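Local atomic coordinates of A-type flavoprotein (Giardia intestinalis, PDB entry 2Q9U), a protein that scavenges oxygen, as a flavodiiron oxidoreductase that probably passes electrons from its bound FMN to a non-haem diiron centre. Residues Q256-V261 against T305-A310. Sequence-based numbering, arbitrary orientation.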
loop_
_atom_site.group_PDB
_atom_site.type_symbol
_atom_site.label_atom_id
_atom_site.label_comp_id
_atom_site.label_asym_id
_atom_site.label_seq_id
_atom_site.Cartn_x
_atom_site.Cartn_y
_atom_site.Cartn_z
ATOM N N GLN A 256 -9.000 -28.721 -8.935
ATOM C CA GLN A 256 -7.896 -29.499 -8.404
ATOM C C GLN A 256 -8.306 -30.096 -7.058
ATOM O O GLN A 256 -9.310 -29.673 -6.477
ATOM C CB GLN A 256 -6.655 -28.618 -8.236
ATOM C CG GLN A 256 -6.188 -27.913 -9.509
ATOM C CD GLN A 256 -5.448 -28.830 -10.473
ATOM O OE1 GLN A 256 -5.400 -30.055 -10.291
ATOM N NE2 GLN A 256 -4.846 -28.232 -11.505
ATOM N N LYS A 257 -7.544 -31.081 -6.579
ATOM C CA LYS A 257 -7.714 -31.606 -5.235
ATOM C C LYS A 257 -7.090 -30.536 -4.324
ATOM O O LYS A 257 -5.903 -30.599 -3.981
ATOM C CB LYS A 257 -6.989 -32.952 -5.083
ATOM C CG LYS A 257 -7.598 -34.098 -5.909
ATOM C CD LYS A 257 -6.839 -35.407 -5.627
ATOM C CE LYS A 257 -7.199 -36.513 -6.617
ATOM N NZ LYS A 257 -6.374 -37.755 -6.398
ATOM N N LYS A 258 -7.893 -29.523 -4.016
ATOM C CA LYS A 258 -7.377 -28.266 -3.450
ATOM C C LYS A 258 -8.506 -27.641 -2.637
ATOM O O LYS A 258 -9.663 -27.596 -3.084
ATOM C CB LYS A 258 -6.896 -27.314 -4.575
ATOM C CG LYS A 258 -6.503 -25.859 -4.086
ATOM C CD LYS A 258 -6.089 -25.018 -5.284
ATOM C CE LYS A 258 -5.908 -23.528 -4.926
ATOM N NZ LYS A 258 -5.353 -22.861 -6.185
ATOM N N VAL A 259 -8.152 -27.207 -1.430
ATOM C CA VAL A 259 -9.049 -26.478 -0.561
ATOM C C VAL A 259 -8.459 -25.078 -0.333
ATOM O O VAL A 259 -7.270 -24.957 -0.031
ATOM C CB VAL A 259 -9.210 -27.198 0.790
ATOM C CG1 VAL A 259 -10.158 -26.380 1.733
ATOM C CG2 VAL A 259 -9.775 -28.597 0.566
ATOM N N THR A 260 -9.273 -24.046 -0.536
ATOM C CA THR A 260 -8.875 -22.653 -0.178
ATOM C C THR A 260 -9.736 -22.097 0.960
ATOM O O THR A 260 -10.970 -22.195 0.891
ATOM C CB THR A 260 -8.969 -21.708 -1.388
ATOM O OG1 THR A 260 -8.103 -22.190 -2.421
ATOM C CG2 THR A 260 -8.552 -20.230 -1.007
ATOM N N VAL A 261 -9.092 -21.502 1.983
ATOM C CA VAL A 261 -9.816 -20.827 3.059
ATOM C C VAL A 261 -9.622 -19.309 2.891
ATOM O O VAL A 261 -8.497 -18.846 2.717
ATOM C CB VAL A 261 -9.349 -21.268 4.457
ATOM C CG1 VAL A 261 -10.175 -20.549 5.536
ATOM C CG2 VAL A 261 -9.518 -22.782 4.594
ATOM N N THR A 305 -10.072 -19.731 -5.704
ATOM C CA THR A 305 -11.409 -20.340 -5.693
ATOM C C THR A 305 -11.773 -20.964 -7.051
ATOM O O THR A 305 -12.483 -21.978 -7.089
ATOM C CB THR A 305 -12.512 -19.349 -5.244
ATOM O OG1 THR A 305 -12.524 -18.181 -6.091
ATOM C CG2 THR A 305 -12.298 -18.907 -3.777
ATOM N N TYR A 306 -11.357 -20.321 -8.132
ATOM C CA TYR A 306 -11.400 -20.882 -9.487
ATOM C C TYR A 306 -11.178 -22.410 -9.586
ATOM O O TYR A 306 -11.980 -23.105 -10.107
ATOM C CB TYR A 306 -10.453 -20.111 -10.409
ATOM C CG TYR A 306 -10.227 -20.664 -11.797
ATOM C CD1 TYR A 306 -11.122 -20.468 -12.785
ATOM C CD2 TYR A 306 -9.079 -21.349 -12.117
ATOM C CE1 TYR A 306 -10.899 -20.953 -14.058
ATOM C CE2 TYR A 306 -8.851 -21.845 -13.345
ATOM C CZ TYR A 306 -9.772 -21.636 -14.327
ATOM O OH TYR A 306 -9.559 -22.100 -15.564
ATOM N N ASP A 307 -10.085 -22.877 -9.001
ATOM C CA ASP A 307 -9.632 -24.245 -9.228
ATOM C C ASP A 307 -9.504 -25.009 -7.915
ATOM O O ASP A 307 -8.745 -25.974 -7.818
ATOM C CB ASP A 307 -8.295 -24.249 -9.971
ATOM C CG ASP A 307 -7.159 -23.698 -9.131
ATOM O OD1 ASP A 307 -7.432 -23.174 -8.030
ATOM O OD2 ASP A 307 -5.994 -23.790 -9.571
ATOM N N SER A 308 -10.251 -24.571 -6.906
ATOM C CA SER A 308 -10.409 -25.345 -5.674
ATOM C C SER A 308 -11.565 -26.319 -5.865
ATOM O O SER A 308 -12.564 -25.995 -6.532
ATOM C CB SER A 308 -10.726 -24.415 -4.479
ATOM O OG SER A 308 -9.643 -23.557 -4.187
ATOM N N GLY A 309 -11.432 -27.485 -5.247
ATOM C CA GLY A 309 -12.485 -28.489 -5.203
ATOM C C GLY A 309 -13.432 -28.199 -4.055
ATOM O O GLY A 309 -14.546 -28.695 -4.042
ATOM N N ALA A 310 -12.988 -27.363 -3.113
ATOM C CA ALA A 310 -13.810 -26.941 -1.988
ATOM C C ALA A 310 -13.245 -25.662 -1.369
ATOM O O ALA A 310 -12.033 -25.401 -1.430
ATOM C CB ALA A 310 -13.884 -28.048 -0.894
HETATM O O HOH W 1 -5.368 -25.245 -12.038
#
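With CG anti to the backbone N (chi1 172°) and every later torsion extended, K258 runs straight out alongside the 307-308 backbone. D307 meets it by taking the crowded rotamer (chi1 68°), its CG between backbone N and carbonyl carbon. The result is a salt bridge, K258 NZ to D307 OD1 at 2.8 Å, made on the syn lone pair of OD1. A long lysine suits this place because its methylenes pass S308 before the charge is delivered; H304 ND1 is a second partner of NZ. The other carboxylate oxygen, OD2, accepts from a water that in turn accepts from Q256 NE2, and the amide and carboxylate planes stand 77° apart. In Q256, chi1 sets CG beside the backbone N, so CB and CG lie near D307 O, which that N reaches at 3.0 Å from above the carbonyl plane; the bend at chi2 turns only the terminal amide toward the water.

Two residues after K258, T260 OG1, anti to its carbonyl carbon, donates to S308 OG over 2.7 Å. S308 OG in turn donates to H304 O of helix 298-306, so this buried hydroxyl both accepts and donates. The backbone completes the join: K258 O takes G309 N in its carbonyl plane at 2.8 Å and, weakly, A310 N, while T260 N reaches A310 O at 3.2 Å. G309 suits the turn, since a CB there would clash with Q256 O. V259 and A310, paired in parallel, put small apolar groups on the face packed by L399 and A403 of helix 386-409. Helix 298-306 thus hands over to strand 310-314 beside strand 258-263, the start of two neighbouring parallel strands in the five-stranded, 2-1-3-4-5 sheet of a flavodoxin-like fold.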